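Local atomic coordinates of CaaX farnesyltransferase alpha subunit Ram2 (Aspergillus fumigatus, PDB entry 4L9P), a protein that forms the alpha subunit of a farnesyltransferase that probably attaches farnesyl, and possibly geranylgeranyl, groups to CaaX proteins. Residues Arg167-Lys175 / Leu206-Asp217. The protein carries 1 engineered substitution. Sequence-based numbering, arbitrary orientation.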
ATOM      1  N   ARG A 167      14.604  10.394   4.246  1.00  3.38           N
ATOM      2  CA  ARG A 167      15.222  10.945   5.454  1.00  3.12           C
ATOM      3  C   ARG A 167      15.475   9.840   6.493  1.00  4.30           C
ATOM      4  O   ARG A 167      16.479   9.913   7.218  1.00  4.65           O
ATOM      5  CB  ARG A 167      14.369  12.100   6.031  1.00  3.87           C
ATOM      6  CG  ARG A 167      15.205  12.967   7.038  1.00  4.99           C
ATOM      7  CD  ARG A 167      14.497  14.244   7.441  1.00  6.33           C
ATOM      8  NE  ARG A 167      15.432  15.035   8.230  1.00  7.71           N
ATOM      9  CZ  ARG A 167      15.413  16.353   8.353  1.00  6.52           C
ATOM     10  NH1 ARG A 167      14.453  17.070   7.777  1.00  7.74           N
ATOM     11  NH2 ARG A 167      16.419  16.942   9.036  1.00  7.64           N
ATOM     12  N   HIS A 168      14.629   8.792   6.556  1.00  3.84           N
ATOM     13  CA  HIS A 168      14.936   7.683   7.474  1.00  4.46           C
ATOM     14  C   HIS A 168      16.238   7.012   7.010  1.00  4.56           C
ATOM     15  O   HIS A 168      17.112   6.728   7.864  1.00  5.07           O
ATOM     16  CB  HIS A 168      13.817   6.614   7.347  1.00  5.74           C
ATOM     17  CG  HIS A 168      14.165   5.324   8.004  1.00  9.44           C
ATOM     18  ND1 HIS A 168      13.874   5.094   9.332  1.00 12.11           N
ATOM     19  CD2 HIS A 168      14.877   4.240   7.572  1.00 10.89           C
ATOM     20  CE1 HIS A 168      14.366   3.909   9.693  1.00 11.50           C
ATOM     21  NE2 HIS A 168      14.980   3.366   8.651  1.00 10.75           N
ATOM     22  N   TRP A 169      16.397   6.777   5.706  1.00  5.10           N
ATOM     23  CA  TRP A 169      17.627   6.163   5.204  1.00  5.26           C
ATOM     24  C   TRP A 169      18.825   7.072   5.557  1.00  5.31           C
ATOM     25  O   TRP A 169      19.901   6.557   5.956  1.00  6.32           O
ATOM     26  CB  TRP A 169      17.517   5.959   3.665  1.00  5.73           C
ATOM     27  CG  TRP A 169      18.830   5.528   3.107  1.00  7.19           C
ATOM     28  CD1 TRP A 169      19.356   4.246   3.047  1.00 10.46           C
ATOM     29  CD2 TRP A 169      19.858   6.394   2.673  1.00  7.48           C
ATOM     30  NE1 TRP A 169      20.627   4.278   2.568  1.00 12.04           N
ATOM     31  CE2 TRP A 169      20.983   5.581   2.335  1.00 10.12           C
ATOM     32  CE3 TRP A 169      19.935   7.779   2.510  1.00  7.28           C
ATOM     33  CZ2 TRP A 169      22.188   6.132   1.862  1.00 11.75           C
ATOM     34  CZ3 TRP A 169      21.169   8.318   2.071  1.00  8.83           C
ATOM     35  CH2 TRP A 169      22.253   7.483   1.755  1.00 10.32           C
ATOM     36  N   LEU A 170      18.679   8.388   5.382  1.00  4.85           N
ATOM     37  CA  LEU A 170      19.787   9.319   5.624  1.00  4.40           C
ATOM     38  C   LEU A 170      20.195   9.243   7.076  1.00  4.70           C
ATOM     39  O   LEU A 170      21.442   9.253   7.386  1.00  5.55           O
ATOM     40  CB  LEU A 170      19.306  10.712   5.251  1.00  5.60           C
ATOM     41  CG  LEU A 170      20.371  11.810   5.363  1.00  5.17           C
ATOM     42  CD1 LEU A 170      21.312  11.739   4.148  1.00  5.75           C
ATOM     43  CD2 LEU A 170      19.655  13.165   5.421  1.00  7.24           C
ATOM     44  N   VAL A 171      19.245   9.202   7.990  1.00  5.23           N
ATOM     45  CA  VAL A 171      19.573   9.093   9.408  1.00  5.72           C
ATOM     46  C   VAL A 171      20.326   7.812   9.723  1.00  5.67           C
ATOM     47  O   VAL A 171      21.332   7.862  10.471  1.00  6.19           O
ATOM     48  CB  VAL A 171      18.280   9.207  10.260  1.00  4.83           C
ATOM     49  CG1 VAL A 171      18.561   8.814  11.715  1.00  5.53           C
ATOM     50  CG2 VAL A 171      17.724  10.597  10.154  1.00  5.62           C
ATOM     51  N   ARG A 172      19.913   6.687   9.191  1.00  6.16           N
ATOM     52  CA  ARG A 172      20.639   5.460   9.472  1.00  7.68           C
ATOM     53  C   ARG A 172      22.019   5.503   8.842  1.00  6.85           C
ATOM     54  O   ARG A 172      23.013   5.079   9.468  1.00  9.19           O
ATOM     55  CB  ARG A 172      19.840   4.278   8.940  1.00  9.55           C
ATOM     56  CG  ARG A 172      20.483   2.975   9.283  1.00 12.61           C
ATOM     57  CD  ARG A 172      19.542   1.809   8.893  1.00 16.60           C
ATOM     58  NE  ARG A 172      20.146   0.513   9.209  1.00 22.71           N
ATOM     59  CZ  ARG A 172      19.983  -0.094  10.390  1.00 23.86           C
ATOM     60  NH1 ARG A 172      19.322   0.546  11.384  1.00 23.46           N
ATOM     61  NH2 ARG A 172      20.551  -1.272  10.597  1.00 25.58           N
ATOM     62  N   HIS A 173      22.127   6.024   7.626  1.00  7.08           N
ATOM     63  CA  HIS A 173      23.391   5.984   6.889  1.00  6.55           C
ATOM     64  C   HIS A 173      24.452   6.840   7.546  1.00  7.83           C
ATOM     65  O   HIS A 173      25.611   6.382   7.702  1.00  8.75           O
ATOM     66  CB  HIS A 173      23.160   6.463   5.473  1.00  7.56           C
ATOM     67  CG  HIS A 173      24.383   6.411   4.626  1.00  7.61           C
ATOM     68  ND1 HIS A 173      24.841   5.227   4.087  1.00  9.55           N
ATOM     69  CD2 HIS A 173      25.223   7.397   4.185  1.00  7.41           C
ATOM     70  CE1 HIS A 173      25.920   5.480   3.355  1.00  9.75           C
ATOM     71  NE2 HIS A 173      26.187   6.788   3.411  1.00  9.47           N
ATOM     72  N   PHE A 174      24.114   8.064   7.918  1.00  6.98           N
ATOM     73  CA  PHE A 174      25.092   8.988   8.541  1.00  7.62           C
ATOM     74  C   PHE A 174      25.022   8.984  10.072  1.00  8.32           C
ATOM     75  O   PHE A 174      25.696   9.754  10.746  1.00 10.36           O
ATOM     76  CB  PHE A 174      24.878  10.381   7.987  1.00  8.61           C
ATOM     77  CG  PHE A 174      25.338  10.532   6.565  1.00  7.47           C
ATOM     78  CD1 PHE A 174      26.673  10.281   6.193  1.00  9.29           C
ATOM     79  CD2 PHE A 174      24.447  10.995   5.609  1.00  7.82           C
ATOM     80  CE1 PHE A 174      27.073  10.448   4.872  1.00  9.64           C
ATOM     81  CE2 PHE A 174      24.839  11.157   4.273  1.00  8.69           C
ATOM     82  CZ  PHE A 174      26.198  10.906   3.898  1.00  9.58           C
ATOM     83  N   LYS A 175      24.211   8.082  10.617  1.00  7.91           N
ATOM     84  CA  LYS A 175      24.101   7.862  12.084  1.00  9.19           C
ATOM     85  C   LYS A 175      23.651   9.169  12.784  1.00  9.05           C
ATOM     86  O   LYS A 175      24.303   9.683  13.699  1.00 11.18           O
ATOM     87  CB  LYS A 175      25.434   7.319  12.706  1.00 11.11           C
ATOM     88  CG  LYS A 175      25.833   6.002  12.022  1.00 15.45           C
ATOM     89  CD  LYS A 175      27.046   5.323  12.755  1.00 20.12           C
ATOM     90  CE  LYS A 175      27.527   4.082  12.000  1.00 23.93           C
ATOM     91  NZ  LYS A 175      26.467   3.009  11.936  1.00 26.75           N
ATOM     92  N   LEU A 206      13.956   8.355  15.627  1.00  6.05           N
ATOM     93  CA  LEU A 206      15.117   9.054  16.229  1.00  5.33           C
ATOM     94  C   LEU A 206      15.271   8.613  17.658  1.00  6.21           C
ATOM     95  O   LEU A 206      16.411   8.466  18.130  1.00  7.61           O
ATOM     96  CB  LEU A 206      14.860  10.567  16.223  1.00  6.62           C
ATOM     97  CG  LEU A 206      14.814  11.217  14.838  1.00  6.22           C
ATOM     98  CD1 LEU A 206      14.458  12.701  14.970  1.00  7.69           C
ATOM     99  CD2 LEU A 206      16.136  11.038  14.053  1.00  6.09           C
ATOM    100  N   ARG A 207      14.172   8.454  18.388  1.00  7.45           N
ATOM    101  CA  ARG A 207      14.269   8.210  19.832  1.00  8.27           C
ATOM    102  C   ARG A 207      14.338   6.739  20.229  1.00  9.47           C
ATOM    103  O   ARG A 207      15.039   6.397  21.207  1.00 11.60           O
ATOM    104  CB  ARG A 207      13.110   8.882  20.560  1.00  9.04           C
ATOM    105  CG  ARG A 207      13.127  10.434  20.455  1.00  9.27           C
ATOM    106  CD  ARG A 207      14.264  10.975  21.265  1.00 13.21           C
ATOM    107  NE  ARG A 207      14.104  12.384  21.582  1.00 15.35           N
ATOM    108  CZ  ARG A 207      15.065  13.286  21.376  1.00 15.71           C
ATOM    109  NH1 ARG A 207      16.190  12.919  20.728  1.00 16.22           N
ATOM    110  NH2 ARG A 207      14.865  14.545  21.753  1.00 16.68           N
ATOM    111  N   PHE A 208      13.628   5.890  19.485  1.00  8.75           N
ATOM    112  CA  PHE A 208      13.378   4.516  19.908  1.00 10.00           C
ATOM    113  C   PHE A 208      13.703   3.541  18.834  1.00 11.15           C
ATOM    114  O   PHE A 208      13.640   2.343  19.090  1.00 13.12           O
ATOM    115  CB  PHE A 208      11.923   4.363  20.423  1.00 11.19           C
ATOM    116  CG  PHE A 208      11.671   5.191  21.624  1.00 11.24           C
ATOM    117  CD1 PHE A 208      12.261   4.829  22.816  1.00 13.03           C
ATOM    118  CD2 PHE A 208      10.965   6.392  21.538  1.00 10.02           C
ATOM    119  CE1 PHE A 208      12.105   5.608  23.939  1.00 14.28           C
ATOM    120  CE2 PHE A 208      10.762   7.171  22.672  1.00 11.86           C
ATOM    121  CZ  PHE A 208      11.368   6.774  23.876  1.00 13.07           C
ATOM    122  N   GLY A 209      14.067   4.001  17.640  1.00 10.35           N
ATOM    123  CA  GLY A 209      14.364   3.038  16.583  1.00 11.30           C
ATOM    124  C   GLY A 209      15.671   2.289  16.762  1.00  9.52           C
ATOM    125  O   GLY A 209      16.614   2.815  17.351  1.00 11.33           O
ATOM    126  N   PRO A 210      15.757   1.040  16.286  1.00  9.01           N
ATOM    127  CA  PRO A 210      17.014   0.286  16.485  1.00 10.26           C
ATOM    128  C   PRO A 210      18.181   0.904  15.723  1.00 11.41           C
ATOM    129  O   PRO A 210      18.019   1.370  14.600  1.00 13.32           O
ATOM    130  CB  PRO A 210      16.690  -1.116  15.936  1.00 12.46           C
ATOM    131  CG  PRO A 210      15.237  -1.094  15.542  1.00 13.88           C
ATOM    132  CD  PRO A 210      14.654   0.264  15.711  1.00 10.58           C
ATOM    133  N   ARG A 211      19.361   0.846  16.299  1.00 11.99           N
ATOM    134  CA  ARG A 211      20.507   1.495  15.703  1.00 13.71           C
ATOM    135  C   ARG A 211      21.663   0.535  15.434  1.00 17.89           C
ATOM    136  O   ARG A 211      22.694   0.969  14.926  1.00 21.22           O
ATOM    137  CB  ARG A 211      21.012   2.611  16.648  1.00 13.68           C
ATOM    138  CG  ARG A 211      19.981   3.684  17.036  1.00 13.05           C
ATOM    139  CD  ARG A 211      20.654   4.723  17.947  1.00 12.76           C
ATOM    140  NE  ARG A 211      19.690   5.711  18.465  1.00 12.43           N
ATOM    141  CZ  ARG A 211      20.070   6.809  19.116  1.00 13.85           C
ATOM    142  NH1 ARG A 211      21.397   7.034  19.329  1.00 15.24           N
ATOM    143  NH2 ARG A 211      19.147   7.680  19.548  1.00 14.06           N
ATOM    144  N   ASP A 212      21.537  -0.736  15.797  1.00 18.59           N
ATOM    145  CA  ASP A 212      22.678  -1.633  15.714  1.00 21.07           C
ATOM    146  C   ASP A 212      23.045  -1.862  14.247  1.00 22.72           C
ATOM    147  O   ASP A 212      22.252  -2.433  13.491  1.00 21.33           O
ATOM    148  CB  ASP A 212      22.295  -2.932  16.397  1.00 22.76           C
ATOM    149  CG  ASP A 212      23.460  -3.915  16.496  1.00 26.30           C
ATOM    150  OD1 ASP A 212      24.494  -3.756  15.812  1.00 26.98           O
ATOM    151  OD2 ASP A 212      23.323  -4.861  17.286  1.00 28.00           O
ATOM    152  N   GLU A 213      24.256  -1.473  13.846  1.00 25.68           N
ATOM    153  CA  GLU A 213      24.576  -1.536  12.421  1.00 28.15           C
ATOM    154  C   GLU A 213      24.807  -2.975  11.958  1.00 27.91           C
ATOM    155  O   GLU A 213      24.785  -3.250  10.761  1.00 28.24           O
ATOM    156  CB  GLU A 213      25.764  -0.630  12.081  1.00 32.00           C
ATOM    157  CG  GLU A 213      27.083  -1.220  12.423  1.00 33.90           C
ATOM    158  CD  GLU A 213      28.227  -0.273  12.137  1.00 36.53           C
ATOM    159  OE1 GLU A 213      27.995   0.841  11.585  1.00 37.15           O
ATOM    160  OE2 GLU A 213      29.365  -0.660  12.480  1.00 37.44           O
ATOM    161  N   ASN A 214      24.957  -3.891  12.912  1.00 26.18           N
ATOM    162  CA  ASN A 214      25.121  -5.306  12.617  1.00 26.55           C
ATOM    163  C   ASN A 214      23.816  -6.077  12.481  1.00 24.83           C
ATOM    164  O   ASN A 214      23.822  -7.278  12.283  1.00 26.55           O
ATOM    165  CB  ASN A 214      25.987  -5.957  13.685  1.00 29.45           C
ATOM    166  CG  ASN A 214      27.392  -5.403  13.692  1.00 33.91           C
ATOM    167  OD1 ASN A 214      28.017  -5.233  12.620  1.00 35.38           O
ATOM    168  ND2 ASN A 214      27.917  -5.112  14.898  1.00 35.03           N
ATOM    169  N   GLU A 215      22.685  -5.394  12.588  1.00 21.17           N
ATOM    170  CA  GLU A 215      21.396  -6.043  12.380  1.00 18.90           C
ATOM    171  C   GLU A 215      20.735  -5.401  11.142  1.00 16.00           C
ATOM    172  O   GLU A 215      21.013  -4.260  10.824  1.00 16.71           O
ATOM    173  CB  GLU A 215      20.493  -5.742  13.575  1.00 21.96           C
ATOM    174  CG  GLU A 215      21.041  -6.226  14.906  1.00 25.72           C
ATOM    175  CD  GLU A 215      21.154  -7.756  15.050  1.00 30.39           C
ATOM    176  OE1 GLU A 215      21.800  -8.214  16.031  1.00 33.11           O
ATOM    177  OE2 GLU A 215      20.630  -8.516  14.195  1.00 32.66           O
ATOM    178  N   PHE A 216      19.854  -6.121  10.473  1.00 13.60           N
ATOM    179  CA  PHE A 216      19.059  -5.528   9.405  1.00 12.22           C
ATOM    180  C   PHE A 216      18.169  -4.442  10.001  1.00 11.64           C
ATOM    181  O   PHE A 216      17.740  -4.511  11.164  1.00 13.69           O
ATOM    182  CB  PHE A 216      18.156  -6.609   8.811  1.00 14.11           C
ATOM    183  CG  PHE A 216      18.899  -7.698   8.108  1.00 16.51           C
ATOM    184  CD1 PHE A 216      19.833  -7.389   7.137  1.00 18.86           C
ATOM    185  CD2 PHE A 216      18.657  -9.035   8.413  1.00 18.43           C
ATOM    186  CE1 PHE A 216      20.544  -8.435   6.445  1.00 19.79           C
ATOM    187  CE2 PHE A 216      19.378 -10.075   7.740  1.00 19.37           C
ATOM    188  CZ  PHE A 216      20.297  -9.760   6.767  1.00 19.17           C
ATOM    189  N   ASP A 217      17.863  -3.432   9.206  1.00 10.12           N
ATOM    190  CA  ASP A 217      16.998  -2.342   9.709  1.00  9.02           C
ATOM    191  C   ASP A 217      15.585  -2.869  10.051  1.00  7.45           C
ATOM    192  O   ASP A 217      15.085  -3.784   9.438  1.00  7.25           O
ATOM    193  CB  ASP A 217      16.870  -1.272   8.600  1.00 10.98           C
ATOM    194  CG  ASP A 217      16.382   0.127   9.111  1.00 14.53           C
ATOM    195  OD1 ASP A 217      16.196   0.374  10.362  1.00 15.28           O
ATOM    196  OD2 ASP A 217      16.163   0.980   8.196  1.00 15.70           O
TER
HETATM  197  O   HOH W   1      19.648  -1.759  13.254  1.00 26.06           O
HETATM  198  O   HOH W   2      17.488   2.486  11.187  1.00 31.14           O
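R172 has CG anti to the backbone N (chi1 -176°) and stays extended from CG to NE. The extended chain carries the guanidinium past D217, the two side chains running in opposite directions. The CG of D217 is likewise anti to its own N, which lays the carboxylate alongside R172. The two flat groups are stacked, their planes 17° apart, and D217 CB sits over the centre of the guanidinium. R172 NH1 is 3.3 Å from D217 OD1, but the oxygen lies well out of the guanidinium plane. This salt bridge therefore rests on charge alone. Water 2 supplies the directed link: it accepts from R172 NH1 and donates to D217 OD1. The other carboxylate oxygen serves H168. H168 NE2 donates to D217 OD2 at 2.7 Å, nearly straight at 165°. The bond lies in the imidazole plane and uses the syn lone pair of OD2. The contact joins the end of helix 161-174, in the helical-repeat alpha subunit, to the loop that leaves helix 197-208. D217 also packs on P306 of the beta subunit Ram1, as does H168, so this pair lies at the subunit interface. Further along the loop, D212-E215 forms a type I beta turn, with an Asx turn from D212 OD1 to N214 N. R172 NH2 donates to water 1 at 2.8 Å, and that water donates to D212 O. E215 O is 3.0 Å from R172 NH2, but at a poor angle for a hydrogen bond. K175 NZ hydrogen-bonds E213 OE1 at 2.7 Å within a salt bridge, from the anti side but well out of the carboxylate plane. Between the two helices, buried V171 CG1 meets L206 CD2 at 4.0 Å, the side chains crossing at about a right angle.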